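Local coordinates for protein HpcE (Thermus thermophilus, PDB 1WZO) that probably catalyses the isomerisation of a hydroxylated heptadienedioate in aromatic-acid breakdown, as an enzyme of the fumarylacetoacetate hydrolase family, at residues V35-P40 with L79-V84; G44-V49 with K73-L78; E66-F71 with A193-F198; G90-H95 with A131-T136; I125-V130 with M228-E233. One frame throughout, in Å; residues are numbered along the deposited sequence. Where two conformers were deposited one is given.

Contact 1 of 5, residues V35-P40 with L79-V84; sequences VTWLLP and LPHKGV
The indole of Trp-37 receives the imidazole of His-81 on one face in a T-shaped (edge-to-face) stack. His-81 CD2 is the atom that points in, 3.8 Å from Trp-37 CD2, and the planes stand at 81° to one another. On one face of the imidazole lies CG of Lys-82, which also touches Trp-37 CD1 at 3.9 Å. The histidine reaches the indole with its CG anti to the backbone N (chi1 173°), while ND1 is hydrogen-bonded to Glu-239 N and NE2 to a bound glycerol. A type II turn from Pro-80 to Gly-83 presents His-81 and Lys-82 at its central positions to strand 36-37, which pairs with strand 2-8; through the same two residues the turn lies against strand 237-244. An alanine in place of Trp-37 would probably leave the CD2 edge of His-81 without its aromatic face and open a gap beside Lys-82 CG. Further along, Pro-80 CB packs 3.6 Å from Trp-37 O, and Leu-39 CD2 lies 3.6 Å from Leu-79 O. Two waters join the backbones, one donating to both Trp-37 O and His-81 O, the other accepting from His-81 N and donating to Leu-38 O.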
# COMPACT_ATOMS: atom_id res chain seq x y z
N VAL B 35 -7.89 11.16 22.34
CA VAL B 35 -7.49 10.39 21.17
C VAL B 35 -6.07 9.86 21.25
O VAL B 35 -5.29 10.23 22.13
CB VAL B 35 -7.61 11.25 19.88
CG1 VAL B 35 -9.01 11.83 19.76
CG2 VAL B 35 -6.58 12.37 19.90
N THR B 36 -5.73 8.97 20.33
CA THR B 36 -4.39 8.41 20.28
C THR B 36 -3.71 8.99 19.04
O THR B 36 -4.16 8.76 17.92
CB THR B 36 -4.42 6.88 20.17
OG1 THR B 36 -5.09 6.34 21.32
CG2 THR B 36 -3.00 6.32 20.10
N TRP B 37 -2.64 9.75 19.25
CA TRP B 37 -1.92 10.35 18.14
C TRP B 37 -1.24 9.30 17.29
O TRP B 37 -0.77 8.28 17.80
CB TRP B 37 -0.85 11.32 18.64
CG TRP B 37 -1.38 12.55 19.30
CD1 TRP B 37 -1.72 12.70 20.62
CD2 TRP B 37 -1.61 13.82 18.68
NE1 TRP B 37 -2.15 13.99 20.85
CE2 TRP B 37 -2.10 14.69 19.68
CE3 TRP B 37 -1.46 14.30 17.37
CZ2 TRP B 37 -2.43 16.03 19.41
CZ3 TRP B 37 -1.79 15.63 17.11
CH2 TRP B 37 -2.27 16.48 18.13
N LEU B 38 -1.19 9.55 15.98
CA LEU B 38 -0.54 8.66 15.04
C LEU B 38 0.43 9.52 14.25
O LEU B 38 0.54 10.72 14.50
CB LEU B 38 -1.57 8.05 14.08
CG LEU B 38 -2.73 7.25 14.69
CD1 LEU B 38 -3.70 6.86 13.59
CD2 LEU B 38 -2.20 6.01 15.40
N LEU B 39 1.15 8.91 13.31
CA LEU B 39 2.06 9.67 12.46
C LEU B 39 1.15 10.55 11.60
O LEU B 39 0.07 10.12 11.17
CB LEU B 39 2.88 8.73 11.58
CG LEU B 39 3.84 7.78 12.31
CD1 LEU B 39 4.41 6.77 11.31
CD2 LEU B 39 4.95 8.58 12.96
N PRO B 40 1.55 11.80 11.33
CA PRO B 40 0.74 12.70 10.51
C PRO B 40 0.54 12.24 9.07
O PRO B 40 -0.33 12.75 8.36
CB PRO B 40 1.48 14.04 10.61
CG PRO B 40 2.89 13.63 10.88
CD PRO B 40 2.73 12.51 11.87
N LEU B 79 7.87 6.55 15.16
CA LEU B 79 7.07 6.54 16.37
C LEU B 79 6.24 7.83 16.41
O LEU B 79 6.75 8.90 16.11
CB LEU B 79 7.98 6.48 17.59
CG LEU B 79 7.30 6.30 18.95
CD1 LEU B 79 6.77 4.87 19.09
CD2 LEU B 79 8.31 6.60 20.07
N PRO B 80 4.96 7.73 16.80
CA PRO B 80 4.14 8.93 16.85
C PRO B 80 4.34 9.76 18.12
O PRO B 80 4.94 9.30 19.10
CB PRO B 80 2.72 8.37 16.78
CG PRO B 80 2.85 7.13 17.60
CD PRO B 80 4.16 6.53 17.09
N HIS B 81 3.82 10.97 18.08
CA HIS B 81 3.85 11.89 19.20
C HIS B 81 3.21 11.12 20.36
O HIS B 81 2.20 10.44 20.16
CB HIS B 81 3.02 13.13 18.84
CG HIS B 81 2.81 14.09 19.97
ND1 HIS B 81 3.85 14.61 20.71
CD2 HIS B 81 1.68 14.67 20.45
CE1 HIS B 81 3.38 15.47 21.60
NE2 HIS B 81 2.06 15.52 21.46
N LYS B 82 3.82 11.20 21.54
CA LYS B 82 3.33 10.51 22.74
C LYS B 82 3.72 9.03 22.81
O LYS B 82 3.52 8.39 23.85
CB LYS B 82 1.80 10.64 22.86
CG LYS B 82 1.29 12.07 22.99
CD LYS B 82 1.83 12.73 24.25
CE LYS B 82 1.21 14.11 24.45
NZ LYS B 82 1.77 14.80 25.65
N GLY B 83 4.26 8.49 21.73
CA GLY B 83 4.68 7.09 21.73
C GLY B 83 5.88 6.91 22.65
O GLY B 83 6.60 7.86 22.94
N VAL B 84 6.10 5.68 23.11
CA VAL B 84 7.21 5.38 24.02
C VAL B 84 8.49 4.91 23.32
O VAL B 84 8.48 3.93 22.57
CB VAL B 84 6.80 4.30 25.05
CG1 VAL B 84 7.97 3.96 25.95
CG2 VAL B 84 5.62 4.79 25.88
O HOH W 1 0.57 8.07 20.35
O HOH W 2 3.18 11.94 15.51

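Contact 2 of 5, residues G44-V49 with K73-L78; sequences GKILGV and KPNTSL
Asn-75 ND2 donates to Gly-44 O across 2.9 Å, with an N-H...O angle of 158°. The donor lies nearly along the C=O axis and the carbonyl oxygen sits in the plane of the Asn-75 amide, which sets the rotation of that amide. The same ND2 rests 3.4 Å from CD1 of Ile-46. With CG1 beside the backbone N (chi1 -52°) and CD1 carried on from it (chi2 164°), the isoleucine also meets Leu-78 CD2 at 3.8 Å, the two side chains reaching tip to tip. On the other branch, Ile-46 CG2 packs 4.0 Å from Lys-73 CB, while Lys-73 N donates to Ile-46 O over a longer 3.2 Å.

What sets these groups in place is the turn of 3-10 helix at 75-77 that follows strand 69-73. Ser-77 N donates to Pro-74 O, and Leu-78 N to Asn-75 O, which holds the turn carrying Asn-75. Beyond the contact, Lys-73 NZ is held by Lys-146 O and by a salt bridge with Asp-128, and Leu-152 covers Ile-46. A water accepts from Ile-46 N and donates to Lys-73 O. Chemically, a side-chain amide and a water thus take up Gly-44 O and Ile-46 N beside an aliphatic cluster.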
# COMPACT_ATOMS: atom_id res chain seq x y z
N GLY B 44 7.54 7.49 3.14
CA GLY B 44 8.07 6.56 2.17
C GLY B 44 9.46 6.32 2.74
O GLY B 44 9.58 5.96 3.91
N LYS B 45 10.51 6.56 1.96
CA LYS B 45 11.86 6.37 2.47
C LYS B 45 12.33 7.62 3.20
O LYS B 45 11.95 8.74 2.85
CB LYS B 45 12.83 6.03 1.33
CG LYS B 45 12.78 6.95 0.12
CD LYS B 45 13.81 6.50 -0.92
CE LYS B 45 13.73 7.34 -2.21
NZ LYS B 45 12.42 7.19 -2.91
N ILE B 46 13.16 7.41 4.21
CA ILE B 46 13.68 8.47 5.05
C ILE B 46 15.20 8.52 5.02
O ILE B 46 15.87 7.53 5.35
CB ILE B 46 13.25 8.24 6.52
CG1 ILE B 46 11.73 8.03 6.59
CG2 ILE B 46 13.68 9.43 7.39
CD1 ILE B 46 11.26 7.42 7.92
N LEU B 47 15.75 9.67 4.64
CA LEU B 47 17.19 9.87 4.62
C LEU B 47 17.57 10.99 5.57
O LEU B 47 16.85 11.98 5.68
CB LEU B 47 17.69 10.25 3.23
CG LEU B 47 17.58 9.22 2.10
CD1 LEU B 47 16.19 9.29 1.50
CD2 LEU B 47 18.63 9.50 1.03
N GLY B 48 18.69 10.83 6.26
CA GLY B 48 19.15 11.85 7.18
C GLY B 48 20.53 12.30 6.73
O GLY B 48 21.14 11.67 5.85
N VAL B 49 21.03 13.40 7.30
CA VAL B 49 22.35 13.90 6.95
C VAL B 49 23.12 14.06 8.24
O VAL B 49 22.62 14.67 9.19
CB VAL B 49 22.27 15.27 6.24
CG1 VAL B 49 23.63 15.66 5.68
CG2 VAL B 49 21.24 15.20 5.12
N LYS B 73 17.04 5.78 7.77
CA LYS B 73 16.29 5.49 8.98
C LYS B 73 15.13 4.62 8.49
O LYS B 73 14.34 5.04 7.64
CB LYS B 73 15.73 6.76 9.64
CG LYS B 73 16.77 7.67 10.30
CD LYS B 73 17.30 7.16 11.66
CE LYS B 73 16.30 7.36 12.81
NZ LYS B 73 16.96 7.32 14.17
N PRO B 74 15.02 3.38 9.00
CA PRO B 74 13.95 2.46 8.60
C PRO B 74 12.58 2.93 9.07
O PRO B 74 12.46 3.58 10.10
CB PRO B 74 14.36 1.14 9.24
CG PRO B 74 15.03 1.59 10.49
CD PRO B 74 15.88 2.75 10.02
N ASN B 75 11.54 2.58 8.31
CA ASN B 75 10.19 2.97 8.70
C ASN B 75 9.83 2.35 10.05
O ASN B 75 8.97 2.86 10.76
CB ASN B 75 9.19 2.55 7.61
CG ASN B 75 9.24 3.45 6.38
OD1 ASN B 75 8.70 3.11 5.32
ND2 ASN B 75 9.89 4.60 6.50
N THR B 76 10.50 1.25 10.41
CA THR B 76 10.24 0.62 11.69
C THR B 76 10.75 1.43 12.88
O THR B 76 10.46 1.11 14.03
CB THR B 76 10.81 -0.83 11.76
OG1 THR B 76 12.08 -0.88 11.10
CG2 THR B 76 9.85 -1.82 11.08
N SER B 77 11.54 2.48 12.62
CA SER B 77 12.01 3.33 13.71
C SER B 77 10.93 4.38 14.01
O SER B 77 10.91 4.97 15.09
CB SER B 77 13.32 4.05 13.34
OG SER B 77 13.20 4.82 12.17
N LEU B 78 10.03 4.61 13.06
CA LEU B 78 8.98 5.62 13.23
C LEU B 78 8.12 5.44 14.47
O LEU B 78 7.69 4.33 14.81
CB LEU B 78 8.09 5.68 11.99
CG LEU B 78 8.75 6.27 10.73
CD1 LEU B 78 7.94 5.90 9.50
CD2 LEU B 78 8.86 7.80 10.88
O HOH W 3 12.75 4.68 5.53

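Contact 3 of 5, residues E66-F71 with A193-F198; sequences EEPALF and AELLEF
Pro-68 pushes its CD onto the middle of the Phe-198 ring, 3.5 Å from the centroid and 1° off the ring normal, a CH-pi contact made tip to tip. With CD centred in this way, all six ring carbons lie at similar distances from it. The pyrrolidine also offers CB and CG to Leu-195 CD2, at 3.8 Å from CB, and so fills the groove between two side chains three residues, a little under one turn, apart on the helix. Phe-198 extends out of the helix with its CG anti to the backbone N (chi1 179°). The contact lays helix 192-200 against the lead-in to strand 69-73, at the margin of the beta core, with Val-49 of strand 46-50 touching Pro-68, Leu-70 and Leu-195. Leu-70 bounds the ring at its edge, CD1 lying 3.7 Å from Phe-198 CE2 as the two side chains pass alongside one another, heading opposite ways. An alanine in place of Phe-198 would probably open a gap over Pro-68 CD and deprive Leu-70 CD1 of the ring edge it rests against. Beside the ring tip, Glu-67 brings OE2 to 3.7 Å from Phe-198 CZ, while its OE1 forms a salt bridge with Arg-144 of the third subunit.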
# COMPACT_ATOMS: atom_id res chain seq x y z
N GLU B 66 32.75 17.72 1.68
CA GLU B 66 32.76 17.70 0.21
C GLU B 66 31.38 17.34 -0.32
O GLU B 66 30.97 17.80 -1.39
CB GLU B 66 33.78 16.67 -0.29
CG GLU B 66 35.23 17.02 0.02
CD GLU B 66 36.16 15.83 -0.18
OE1 GLU B 66 36.10 14.88 0.63
OE2 GLU B 66 36.94 15.84 -1.16
N GLU B 67 30.68 16.48 0.41
CA GLU B 67 29.34 16.07 0.03
C GLU B 67 28.58 15.66 1.28
O GLU B 67 29.18 15.23 2.27
CB GLU B 67 29.38 14.91 -0.99
CG GLU B 67 29.82 13.56 -0.45
CD GLU B 67 29.94 12.52 -1.55
OE1 GLU B 67 30.88 12.62 -2.37
OE2 GLU B 67 29.10 11.60 -1.61
N PRO B 68 27.25 15.82 1.27
CA PRO B 68 26.43 15.46 2.43
C PRO B 68 26.64 14.01 2.84
O PRO B 68 26.66 13.12 1.99
CB PRO B 68 25.00 15.72 1.94
CG PRO B 68 25.18 16.79 0.92
CD PRO B 68 26.42 16.35 0.18
N ALA B 69 26.79 13.78 4.14
CA ALA B 69 26.98 12.43 4.68
C ALA B 69 25.60 11.85 4.96
O ALA B 69 25.09 11.92 6.08
CB ALA B 69 27.80 12.50 5.97
N LEU B 70 25.01 11.24 3.93
CA LEU B 70 23.67 10.67 4.01
C LEU B 70 23.57 9.31 4.68
O LEU B 70 24.48 8.48 4.56
CB LEU B 70 23.08 10.55 2.60
CG LEU B 70 23.06 11.75 1.66
CD1 LEU B 70 22.64 11.27 0.27
CD2 LEU B 70 22.08 12.80 2.17
N PHE B 71 22.46 9.08 5.38
CA PHE B 71 22.20 7.79 6.02
C PHE B 71 20.70 7.52 6.02
O PHE B 71 19.89 8.41 5.77
CB PHE B 71 22.75 7.73 7.45
CG PHE B 71 22.08 8.66 8.41
CD1 PHE B 71 22.53 9.97 8.57
CD2 PHE B 71 21.00 8.23 9.18
CE1 PHE B 71 21.92 10.82 9.48
CE2 PHE B 71 20.39 9.08 10.09
CZ PHE B 71 20.85 10.38 10.24
N ALA B 193 17.29 22.95 0.31
CA ALA B 193 17.34 23.00 -1.15
C ALA B 193 18.59 22.29 -1.70
O ALA B 193 18.50 21.54 -2.65
CB ALA B 193 17.31 24.45 -1.63
N GLU B 194 19.74 22.54 -1.10
CA GLU B 194 20.97 21.90 -1.56
C GLU B 194 20.95 20.39 -1.34
O GLU B 194 21.45 19.63 -2.17
CB GLU B 194 22.18 22.51 -0.86
CG GLU B 194 22.45 23.96 -1.26
CD GLU B 194 23.59 24.56 -0.47
OE1 GLU B 194 23.52 24.52 0.78
OE2 GLU B 194 24.55 25.07 -1.09
N LEU B 195 20.37 19.96 -0.22
CA LEU B 195 20.27 18.54 0.11
C LEU B 195 19.36 17.81 -0.88
O LEU B 195 19.69 16.72 -1.36
CB LEU B 195 19.76 18.36 1.54
CG LEU B 195 20.74 18.78 2.65
CD1 LEU B 195 20.04 18.76 4.00
CD2 LEU B 195 21.94 17.83 2.66
N LEU B 196 18.20 18.39 -1.18
CA LEU B 196 17.27 17.76 -2.11
C LEU B 196 17.85 17.72 -3.53
O LEU B 196 17.53 16.83 -4.32
CB LEU B 196 15.93 18.51 -2.11
CG LEU B 196 15.12 18.45 -0.81
CD1 LEU B 196 13.92 19.38 -0.92
CD2 LEU B 196 14.66 17.02 -0.53
N GLU B 197 18.70 18.69 -3.85
CA GLU B 197 19.33 18.72 -5.17
C GLU B 197 20.36 17.59 -5.23
O GLU B 197 20.41 16.83 -6.19
CB GLU B 197 20.05 20.05 -5.39
CG GLU B 197 20.86 20.12 -6.68
CD GLU B 197 21.65 21.41 -6.79
OE1 GLU B 197 22.54 21.63 -5.95
OE2 GLU B 197 21.38 22.21 -7.72
N PHE B 198 21.16 17.49 -4.17
CA PHE B 198 22.20 16.47 -4.09
C PHE B 198 21.61 15.07 -4.20
O PHE B 198 22.11 14.23 -4.96
CB PHE B 198 22.97 16.59 -2.78
CG PHE B 198 24.05 15.56 -2.60
CD1 PHE B 198 25.25 15.66 -3.31
CD2 PHE B 198 23.85 14.46 -1.77
CE1 PHE B 198 26.24 14.68 -3.19
CE2 PHE B 198 24.84 13.48 -1.64
CZ PHE B 198 26.03 13.59 -2.35

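Contact 4 of 5, residues G90-H95 with A131-T136; sequences GARFVH and ARDYVT
Val-94 and Ala-131 face each other as a non-hydrogen-bonded antiparallel pair where strands 94-104 and 120-131 meet, their CA atoms 4.3 Å apart. Just past this pair, 131-136 turns into a short 3-10 segment, and there the polar interactions gather. Arg-132 N donates to Phe-93 O at 2.8 Å, a bent bond with an N-H...O angle of 135°. Asp-133, its CG beside its own backbone N (chi1 -62°), carries its carboxylate to two successive amides of the facing loop: OD2 accepts from Arg-92 N at 2.7 Å, on the syn side and 29° out of the carboxylate plane, and OD1 accepts from Phe-93 N through its syn lone pair. Together they restrain the rotation of the carboxylate and the course of the loop. The negative charge is likely to be stabilised by these two donors.

Van der Waals contacts flank the polar set. Val-94 CG2 packs 4.4 Å from Ala-131 CB, Phe-93 CB lies 4.0 Å from Arg-132 CB, and Ala-91 CB approaches the hydroxyl of Tyr-134, whose ring makes a cation-pi contact with Arg-144.

Last, a flat group meets an extended chain. His-95, bound through ND1 to Ser-220, is crossed at about a right angle by the side chain of Arg-132; NE sits over one face of the imidazole, offset toward the rim, and CD lies 3.7 Å from His-95 CD2.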
# COMPACT_ATOMS: atom_id res chain seq x y z
N GLY B 90 21.26 -2.03 28.48
CA GLY B 90 22.69 -1.93 28.69
C GLY B 90 23.41 -0.77 28.02
O GLY B 90 24.60 -0.56 28.27
N ALA B 91 22.72 -0.03 27.17
CA ALA B 91 23.34 1.11 26.49
C ALA B 91 23.68 2.19 27.50
O ALA B 91 22.92 2.44 28.44
CB ALA B 91 22.39 1.67 25.43
N ARG B 92 24.83 2.83 27.32
CA ARG B 92 25.27 3.87 28.23
C ARG B 92 25.13 5.28 27.67
O ARG B 92 24.92 6.22 28.43
CB ARG B 92 26.73 3.66 28.62
CG ARG B 92 26.95 2.69 29.77
CD ARG B 92 28.36 2.85 30.34
NE ARG B 92 29.37 2.36 29.41
CZ ARG B 92 30.62 2.82 29.36
NH1 ARG B 92 31.02 3.78 30.17
NH2 ARG B 92 31.47 2.29 28.49
N PHE B 93 25.24 5.42 26.35
CA PHE B 93 25.17 6.74 25.72
C PHE B 93 24.12 6.89 24.62
O PHE B 93 24.44 6.77 23.44
CB PHE B 93 26.54 7.11 25.14
CG PHE B 93 27.69 6.82 26.06
CD1 PHE B 93 28.42 5.65 25.94
CD2 PHE B 93 28.05 7.73 27.05
CE1 PHE B 93 29.50 5.37 26.79
CE2 PHE B 93 29.12 7.47 27.91
CZ PHE B 93 29.84 6.29 27.78
N VAL B 94 22.87 7.16 25.01
CA VAL B 94 21.77 7.36 24.07
C VAL B 94 21.44 8.85 24.04
O VAL B 94 21.31 9.48 25.08
CB VAL B 94 20.52 6.57 24.50
CG1 VAL B 94 19.37 6.84 23.54
CG2 VAL B 94 20.84 5.09 24.53
N HIS B 95 21.32 9.40 22.84
CA HIS B 95 21.05 10.83 22.65
C HIS B 95 19.87 11.13 21.74
O HIS B 95 19.61 10.39 20.78
CB HIS B 95 22.28 11.51 22.04
CG HIS B 95 23.49 11.48 22.91
ND1 HIS B 95 23.94 12.59 23.60
CD2 HIS B 95 24.35 10.48 23.21
CE1 HIS B 95 25.03 12.27 24.28
NE2 HIS B 95 25.30 10.99 24.07
N ALA B 131 22.26 5.62 19.51
CA ALA B 131 22.88 4.94 20.63
C ALA B 131 24.36 4.95 20.27
O ALA B 131 24.84 4.10 19.52
CB ALA B 131 22.36 3.52 20.75
N ARG B 132 25.08 5.94 20.80
CA ARG B 132 26.50 6.09 20.50
C ARG B 132 27.35 4.88 20.86
O ARG B 132 28.45 4.71 20.32
CB ARG B 132 27.04 7.36 21.16
CG ARG B 132 26.45 8.63 20.55
CD ARG B 132 27.19 9.88 20.97
NE ARG B 132 26.69 11.07 20.29
CZ ARG B 132 26.71 11.25 18.97
NH1 ARG B 132 27.21 10.31 18.17
NH2 ARG B 132 26.23 12.37 18.44
N ASP B 133 26.85 4.04 21.76
CA ASP B 133 27.56 2.83 22.17
C ASP B 133 27.86 1.99 20.94
O ASP B 133 28.89 1.32 20.86
CB ASP B 133 26.70 1.96 23.10
CG ASP B 133 26.34 2.66 24.39
OD1 ASP B 133 25.70 3.73 24.34
OD2 ASP B 133 26.70 2.13 25.46
N TYR B 134 26.95 2.03 19.97
CA TYR B 134 27.09 1.22 18.77
C TYR B 134 27.67 1.90 17.55
O TYR B 134 27.61 1.36 16.45
CB TYR B 134 25.73 0.59 18.43
CG TYR B 134 25.00 0.04 19.63
CD1 TYR B 134 25.67 -0.75 20.58
CD2 TYR B 134 23.65 0.31 19.84
CE1 TYR B 134 25.00 -1.25 21.70
CE2 TYR B 134 22.98 -0.18 20.95
CZ TYR B 134 23.65 -0.96 21.88
OH TYR B 134 22.99 -1.43 22.99
N VAL B 135 28.25 3.09 17.73
CA VAL B 135 28.84 3.81 16.61
C VAL B 135 30.33 3.53 16.43
O VAL B 135 31.08 3.41 17.40
CB VAL B 135 28.63 5.34 16.77
CG1 VAL B 135 29.35 6.09 15.65
CG2 VAL B 135 27.15 5.68 16.75
N THR B 136 30.74 3.41 15.16
CA THR B 136 32.13 3.18 14.76
C THR B 136 32.29 3.91 13.43
O THR B 136 31.39 4.65 13.02
CB THR B 136 32.44 1.68 14.53
OG1 THR B 136 31.61 1.19 13.46
CG2 THR B 136 32.18 0.87 15.79

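Contact 5 of 5, residues I125-V130 with M228-E233; sequences IANDLV and MRLEIE
Ile-125 and Ile-232 form the close-packed end of the contact, their side chains lying antiparallel with the two CG1 atoms 3.8 Å apart. Ile-125 CG2 meets Leu-230 CB, and its CD1 lies over the backbone, 3.8 Å from Ile-232 N, a buried amide with no polar partner. Leu-230 presses CD2 against Asn-127, 3.5 Å from CB and equally near CG, crossing that side chain at about a right angle.

Toward Met-228 the fit is looser. Asn-127, its CG anti to the backbone N (chi1 -172°), gives a weak hydrogen bond from ND2 to Met-228 SD at 3.5 Å, while OD1 accepts from Glu-97 N. Leu-129 CD2 reaches Met-228 SD tip to tip at 4.1 Å. On the other side of strand 227-232, Arg-229 and Glu-231, both partly exposed, set off from the backbone away from 125-130 and are joined by a salt bridge, NE to OE2, whose hydrogen bond is weak.

The axes of 125-127 and 228-232 come within 7.5 Å, their N-to-C directions 144° apart, and the strands face each other through side chains as layers of different sheets. Strand 120-131 is flanked by strands 94-104 and 152-159, and strand 227-232 by strands 170-175 and 237-244.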
# COMPACT_ATOMS: atom_id res chain seq x y z
N ILE B 125 8.51 17.77 12.87
CA ILE B 125 9.64 17.65 13.80
C ILE B 125 10.06 16.18 13.89
O ILE B 125 9.22 15.28 13.84
CB ILE B 125 9.25 18.10 15.22
CG1 ILE B 125 8.72 19.54 15.19
CG2 ILE B 125 10.45 17.98 16.15
CD1 ILE B 125 8.02 19.94 16.48
N ALA B 126 11.36 15.95 14.04
CA ALA B 126 11.88 14.60 14.17
C ALA B 126 12.86 14.51 15.33
O ALA B 126 13.58 15.47 15.62
CB ALA B 126 12.58 14.16 12.88
N ASN B 127 12.86 13.37 15.99
CA ASN B 127 13.80 13.11 17.07
C ASN B 127 14.65 11.96 16.51
O ASN B 127 14.25 10.79 16.59
CB ASN B 127 13.08 12.67 18.34
CG ASN B 127 14.01 12.59 19.53
OD1 ASN B 127 15.23 12.54 19.36
ND2 ASN B 127 13.44 12.56 20.73
N ASP B 128 15.79 12.29 15.92
CA ASP B 128 16.67 11.29 15.30
C ASP B 128 17.63 10.71 16.34
O ASP B 128 18.82 11.03 16.37
CB ASP B 128 17.43 11.95 14.14
CG ASP B 128 18.42 11.02 13.48
OD1 ASP B 128 18.12 9.81 13.37
OD2 ASP B 128 19.49 11.50 13.05
N LEU B 129 17.09 9.84 17.19
CA LEU B 129 17.85 9.22 18.26
C LEU B 129 19.03 8.37 17.80
O LEU B 129 19.06 7.85 16.68
CB LEU B 129 16.92 8.39 19.15
CG LEU B 129 15.94 9.19 20.01
CD1 LEU B 129 14.51 8.70 19.80
CD2 LEU B 129 16.33 9.08 21.48
N VAL B 130 20.02 8.26 18.67
CA VAL B 130 21.20 7.47 18.37
C VAL B 130 21.76 6.85 19.64
O VAL B 130 21.70 7.45 20.71
CB VAL B 130 22.30 8.33 17.70
CG1 VAL B 130 22.69 9.50 18.62
CG2 VAL B 130 23.54 7.48 17.42
N MET B 228 11.05 13.41 26.64
CA MET B 228 11.64 14.33 25.67
C MET B 228 10.57 15.14 24.96
O MET B 228 9.57 14.60 24.48
CB MET B 228 12.45 13.54 24.63
CG MET B 228 13.55 12.69 25.23
SD MET B 228 14.35 11.62 24.00
CE MET B 228 12.99 10.52 23.62
N ARG B 229 10.78 16.46 24.91
CA ARG B 229 9.85 17.34 24.22
C ARG B 229 10.66 18.22 23.28
O ARG B 229 11.41 19.10 23.71
CB ARG B 229 9.07 18.22 25.21
CG ARG B 229 7.93 18.98 24.55
CD ARG B 229 7.24 19.89 25.54
NE ARG B 229 8.08 21.02 25.92
CZ ARG B 229 8.14 21.53 27.14
NH1 ARG B 229 7.41 21.00 28.12
NH2 ARG B 229 8.92 22.58 27.39
N LEU B 230 10.51 17.96 21.99
CA LEU B 230 11.21 18.72 20.97
C LEU B 230 10.27 19.72 20.33
O LEU B 230 9.11 19.42 20.06
CB LEU B 230 11.78 17.77 19.91
CG LEU B 230 13.12 17.09 20.23
CD1 LEU B 230 13.07 16.45 21.61
CD2 LEU B 230 13.43 16.05 19.15
N GLU B 231 10.79 20.92 20.10
CA GLU B 231 9.99 21.98 19.49
C GLU B 231 10.75 22.70 18.39
O GLU B 231 11.96 22.89 18.48
CB GLU B 231 9.57 23.00 20.57
CG GLU B 231 8.55 22.47 21.56
CD GLU B 231 8.23 23.48 22.67
OE1 GLU B 231 8.12 24.68 22.37
OE2 GLU B 231 8.09 23.06 23.84
N ILE B 232 10.03 23.06 17.34
CA ILE B 232 10.62 23.79 16.23
C ILE B 232 9.63 24.90 15.90
O ILE B 232 8.42 24.68 15.85
CB ILE B 232 10.82 22.92 14.98
CG1 ILE B 232 11.82 21.79 15.28
CG2 ILE B 232 11.36 23.77 13.84
CD1 ILE B 232 12.21 20.96 14.05
N GLU B 233 10.16 26.10 15.68
CA GLU B 233 9.36 27.27 15.37
C GLU B 233 8.20 26.99 14.42
O GLU B 233 8.42 26.62 13.26
CB GLU B 233 10.27 28.36 14.79
CG GLU B 233 9.65 29.75 14.78
CD GLU B 233 10.61 30.81 14.25
OE1 GLU B 233 11.82 30.52 14.18
OE2 GLU B 233 10.14 31.92 13.91

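How the contacts relate
From the N terminus, contact 1 joins the chain around strand 36-37 to the turn at 79-84 and encloses contact 2, which folds 73-78 back on 44-49; the two touch through Leu-39 and Leu-78. Contact 3 starts between the segments of contact 2 and closes at helix 192-200, so it crosses contacts 1 and 2, and strands 46-50 and 69-73 pair where contacts 2 and 3 meet. Contact 4, from 90-95 to 131-136, lies wholly within the span of contact 3. Contact 5 opens before contact 4 closes and ends near the C terminus, crossing contacts 3 and 4 and bringing strand 120-131 against strand 227-232. Contacts 4 and 5 meet where His-95 N lies close to Val-130 O, probably as a hydrogen bond.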